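Local coordinates for putative glucoamylase (Bacteroides caccae ATCC 43185, PDB 4QT9), which is a putative glucoamylase with an alpha/alpha-toroid fold that probably hydrolyses glycosidic bonds in glucans, at residues 42-47 / 63-68; 132-137 / 186-191. One frame throughout, in Å; residues are numbered along the deposited sequence.

Overall arrangement
Contacts 1 and 2 follow one another along the chain, their centres about 19 Å apart and about 15 and 16 Å from the centre of the chain. Both bring a distant segment against a short strand that runs straight into a helix: 64-66 into 67-83 in contact 1, 133-134 into 135-152 in contact 2. They touch through E137, whose OE1 lies 3.1 Å from G68 N, a probable hydrogen bond that ties the first turn of one helix to the first turn of the other. The W188 side chain in contact 2 lies about 4 Å from a bound acetate, probably from the crystallisation liquor, though such ions often mark pockets.

Contact 1. Residues 42-47 / 63-68; sequences PNSGLA and NVVTSG
V65 reaches segment 42-47 with CG1 set anti to its own carbonyl carbon (chi1 -67°), while S44 turns OG between its backbone N and carbonyl carbon (chi1 67°), bringing OG within 3.6 Å of V65 CG1. This rotation also lets S44 OG accept from L46 N at 3.0 Å, closing an ST turn. The turn passes through G45, whose phi is positive, and delivers L46 beside the valine: L46 CB lies 4.1 Å from V65 CG1, and the same methyl thus rests against both the serine hydroxyl and the leucine.

The backbone completes the joint. T66 N donates to A47 O over 3.1 Å, with an angle of 161° at the hydrogen. V65 CA adds a CA-H...O contact to A47 O at 3.3 Å, and T66 CG2 stands 3.7 Å from that oxygen, which has one N-H and several C-H groups of 65-66 around it. V65 also bonds through its backbone to W116 of strand 115-117, and F101 of helix 88-104 packs on S44, L46 and V65. The loop that precedes strand 50-52 is thus joined to the sheet edge just where strand 64-66 becomes helix 67-83. T66 is the N-cap of that helix; S70, one turn in, uses OG to bond both T66 O and A47 N, a second tie between loop and helix start.

Chemically, a small apolar cluster shares a buried site with polar atoms that have partners of their own. S44 OG has two partners, L46 N and E41 OE1, which would hold the turn in shape, and A47 O gives T66 N a partner at the strand-helix junction.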
# COMPACT_ATOMS: atom_id res chain seq x y z
N PRO A 42 -10.11 18.57 0.60
CA PRO A 42 -11.58 18.78 0.60
C PRO A 42 -12.35 18.56 -0.69
O PRO A 42 -13.43 17.96 -0.62
CB PRO A 42 -11.73 20.24 1.05
CG PRO A 42 -10.38 20.86 0.90
CD PRO A 42 -9.41 19.75 1.14
N ASN A 43 -11.84 19.05 -1.85
CA ASN A 43 -12.52 18.90 -3.14
C ASN A 43 -12.67 17.41 -3.54
O ASN A 43 -13.77 16.97 -3.89
CB ASN A 43 -11.79 19.68 -4.23
CG ASN A 43 -11.75 21.17 -4.01
OD1 ASN A 43 -12.67 21.91 -4.37
ND2 ASN A 43 -10.66 21.65 -3.42
N SER A 44 -11.56 16.66 -3.52
CA SER A 44 -11.50 15.26 -3.93
C SER A 44 -11.99 14.27 -2.89
O SER A 44 -12.41 13.18 -3.26
CB SER A 44 -10.06 14.90 -4.29
OG SER A 44 -9.22 14.94 -3.15
N GLY A 45 -11.84 14.60 -1.61
CA GLY A 45 -12.14 13.67 -0.52
C GLY A 45 -11.01 12.65 -0.38
O GLY A 45 -11.06 11.75 0.48
N LEU A 46 -9.96 12.82 -1.21
CA LEU A 46 -8.82 11.90 -1.28
C LEU A 46 -7.66 12.31 -0.40
O LEU A 46 -7.62 13.41 0.16
CB LEU A 46 -8.35 11.69 -2.73
CG LEU A 46 -9.32 10.90 -3.58
CD1 LEU A 46 -8.88 10.92 -4.99
CD2 LEU A 46 -9.43 9.48 -3.09
N ALA A 47 -6.76 11.34 -0.23
CA ALA A 47 -5.59 11.39 0.61
C ALA A 47 -4.49 12.27 0.04
O ALA A 47 -3.99 11.99 -1.06
CB ALA A 47 -5.06 9.97 0.80
N ASN A 63 -2.19 20.26 -1.00
CA ASN A 63 -3.36 19.89 -1.79
C ASN A 63 -3.08 18.80 -2.84
O ASN A 63 -3.98 18.46 -3.62
CB ASN A 63 -3.92 21.12 -2.49
CG ASN A 63 -3.04 21.72 -3.57
OD1 ASN A 63 -1.80 21.59 -3.58
ND2 ASN A 63 -3.67 22.44 -4.47
N VAL A 64 -1.83 18.29 -2.90
CA VAL A 64 -1.43 17.25 -3.84
C VAL A 64 -1.85 15.90 -3.28
O VAL A 64 -1.40 15.51 -2.21
CB VAL A 64 0.08 17.32 -4.20
CG1 VAL A 64 0.54 16.07 -4.93
CG2 VAL A 64 0.39 18.58 -5.02
N VAL A 65 -2.74 15.21 -4.02
CA VAL A 65 -3.29 13.90 -3.66
C VAL A 65 -2.54 12.79 -4.40
O VAL A 65 -2.16 12.93 -5.56
CB VAL A 65 -4.84 13.78 -3.88
CG1 VAL A 65 -5.61 14.68 -2.91
CG2 VAL A 65 -5.23 14.10 -5.31
N THR A 66 -2.36 11.67 -3.71
CA THR A 66 -1.64 10.51 -4.23
C THR A 66 -2.66 9.43 -4.61
O THR A 66 -3.57 9.15 -3.84
CB THR A 66 -0.56 10.05 -3.21
OG1 THR A 66 0.09 8.89 -3.71
CG2 THR A 66 -1.11 9.78 -1.81
N SER A 67 -2.53 8.83 -5.79
CA SER A 67 -3.45 7.79 -6.24
C SER A 67 -3.30 6.51 -5.41
O SER A 67 -4.31 6.01 -4.90
CB SER A 67 -3.26 7.51 -7.73
OG SER A 67 -1.89 7.29 -8.04
N GLY A 68 -2.07 6.00 -5.25
CA GLY A 68 -1.79 4.78 -4.50
C GLY A 68 -2.23 4.86 -3.05
O GLY A 68 -2.99 4.00 -2.59

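Contact 2. Residues 132-137 / 186-191; sequences GGDLVE and LYWHWS
L135 N donates to W188 O over 2.8 Å, almost straight at 170°, and G133 N donates to W190 O at the same length along a more bent path. The return bond from W190 N to G133 O, at 3.3 Å, is weak, but it completes the hydrogen-bonded pair of a two-stranded antiparallel sheet; D134 and H189 form the adjoining non-hydrogen-bonded pair. At G132 a side chain would run into W190 O.

D134, the N-cap of helix 135-152, accepts with OD1 from E137 N at 3.0 Å, met from above the carboxylate plane. OD1 also takes a weak bond from W188 NE1 at 2.8 Å, the carboxylate sitting at the indole edge with the two planes 69° apart.

W188 swings its ring there with CG anti to the backbone N (chi1 -159°). V136 CG2 lies over one face in a CH-pi contact, 3.5 Å from the centroid of the five-membered ring; F200 meets the indole edge-to-face. Further out, L135 and L186 touch through their CD2 methyls, 4.1 Å apart. An alanine in place of W188 would probably leave D134 OD1 without its indole partner and open a gap over V136.

D134 OD1 is thus shared between the capping N-H of E137 and the indole N-H of W188, which links the start of the helix to the position of the indole.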
# COMPACT_ATOMS: atom_id res chain seq x y z
N GLY A 132 2.73 11.22 -16.63
CA GLY A 132 1.61 10.50 -17.21
C GLY A 132 1.10 9.43 -16.28
O GLY A 132 0.96 9.66 -15.09
N GLY A 133 0.81 8.27 -16.84
CA GLY A 133 0.32 7.15 -16.06
C GLY A 133 1.43 6.47 -15.28
O GLY A 133 2.59 6.45 -15.71
N ASP A 134 1.07 5.97 -14.11
CA ASP A 134 1.88 5.18 -13.18
C ASP A 134 1.04 3.95 -12.88
O ASP A 134 0.03 4.06 -12.18
CB ASP A 134 2.18 6.03 -11.91
CG ASP A 134 3.05 5.31 -10.90
OD1 ASP A 134 2.86 4.07 -10.70
OD2 ASP A 134 3.94 5.96 -10.31
N LEU A 135 1.37 2.80 -13.49
CA LEU A 135 0.53 1.60 -13.37
C LEU A 135 0.56 0.93 -11.98
O LEU A 135 -0.43 0.31 -11.57
CB LEU A 135 0.88 0.58 -14.46
CG LEU A 135 -0.24 -0.39 -14.85
CD1 LEU A 135 -1.41 0.33 -15.47
CD2 LEU A 135 0.26 -1.47 -15.77
N VAL A 136 1.65 1.08 -11.26
CA VAL A 136 1.78 0.54 -9.90
C VAL A 136 0.83 1.28 -8.97
O VAL A 136 0.09 0.67 -8.22
CB VAL A 136 3.24 0.65 -9.44
CG1 VAL A 136 3.38 0.26 -7.97
CG2 VAL A 136 4.14 -0.21 -10.32
N GLU A 137 0.82 2.60 -9.05
CA GLU A 137 -0.06 3.45 -8.26
C GLU A 137 -1.53 3.21 -8.64
O GLU A 137 -2.40 3.18 -7.76
CB GLU A 137 0.34 4.91 -8.47
CG GLU A 137 1.58 5.28 -7.69
CD GLU A 137 1.28 5.68 -6.26
OE1 GLU A 137 0.77 6.81 -6.04
OE2 GLU A 137 1.52 4.85 -5.35
N LEU A 186 4.88 -5.77 -17.95
CA LEU A 186 4.19 -4.50 -17.77
C LEU A 186 5.20 -3.42 -17.44
O LEU A 186 6.06 -3.63 -16.59
CB LEU A 186 3.13 -4.60 -16.64
CG LEU A 186 1.94 -5.50 -16.92
CD1 LEU A 186 1.19 -5.80 -15.64
CD2 LEU A 186 1.03 -4.87 -17.98
N TYR A 187 5.09 -2.27 -18.10
CA TYR A 187 5.94 -1.11 -17.83
C TYR A 187 5.27 -0.24 -16.76
O TYR A 187 4.04 -0.14 -16.70
CB TYR A 187 6.20 -0.30 -19.11
CG TYR A 187 7.24 -0.95 -20.00
CD1 TYR A 187 6.90 -2.01 -20.84
CD2 TYR A 187 8.55 -0.50 -20.00
CE1 TYR A 187 7.86 -2.63 -21.64
CE2 TYR A 187 9.52 -1.12 -20.80
CZ TYR A 187 9.16 -2.17 -21.63
OH TYR A 187 10.10 -2.75 -22.44
N TRP A 188 6.08 0.36 -15.89
CA TRP A 188 5.60 1.18 -14.79
C TRP A 188 4.89 2.46 -15.29
O TRP A 188 3.83 2.81 -14.76
CB TRP A 188 6.80 1.57 -13.88
CG TRP A 188 6.42 1.98 -12.49
CD1 TRP A 188 5.54 2.96 -12.12
CD2 TRP A 188 7.04 1.52 -11.27
NE1 TRP A 188 5.51 3.09 -10.76
CE2 TRP A 188 6.45 2.25 -10.21
CE3 TRP A 188 8.04 0.57 -10.97
CZ2 TRP A 188 6.79 2.02 -8.87
CZ3 TRP A 188 8.34 0.31 -9.64
CH2 TRP A 188 7.72 1.03 -8.61
N HIS A 189 5.50 3.15 -16.28
CA HIS A 189 5.02 4.43 -16.79
C HIS A 189 4.79 4.54 -18.27
O HIS A 189 5.41 3.86 -19.09
CB HIS A 189 6.02 5.56 -16.46
CG HIS A 189 6.68 5.46 -15.12
ND1 HIS A 189 7.87 4.78 -14.97
CD2 HIS A 189 6.33 6.01 -13.94
CE1 HIS A 189 8.21 4.95 -13.70
NE2 HIS A 189 7.29 5.65 -13.04
N TRP A 190 3.94 5.51 -18.60
CA TRP A 190 3.63 5.96 -19.94
C TRP A 190 3.30 7.43 -19.88
O TRP A 190 2.49 7.87 -19.05
CB TRP A 190 2.51 5.17 -20.65
CG TRP A 190 2.26 5.69 -22.03
CD1 TRP A 190 3.00 5.43 -23.15
CD2 TRP A 190 1.29 6.68 -22.41
NE1 TRP A 190 2.55 6.18 -24.20
CE2 TRP A 190 1.48 6.94 -23.79
CE3 TRP A 190 0.27 7.37 -21.73
CZ2 TRP A 190 0.66 7.82 -24.51
CZ3 TRP A 190 -0.53 8.26 -22.43
CH2 TRP A 190 -0.34 8.48 -23.81
N SER A 191 3.93 8.19 -20.77
CA SER A 191 3.73 9.63 -20.85
C SER A 191 3.19 10.05 -22.21
O SER A 191 3.72 9.57 -23.22
CB SER A 191 5.04 10.35 -20.58
OG SER A 191 4.95 11.70 -21.02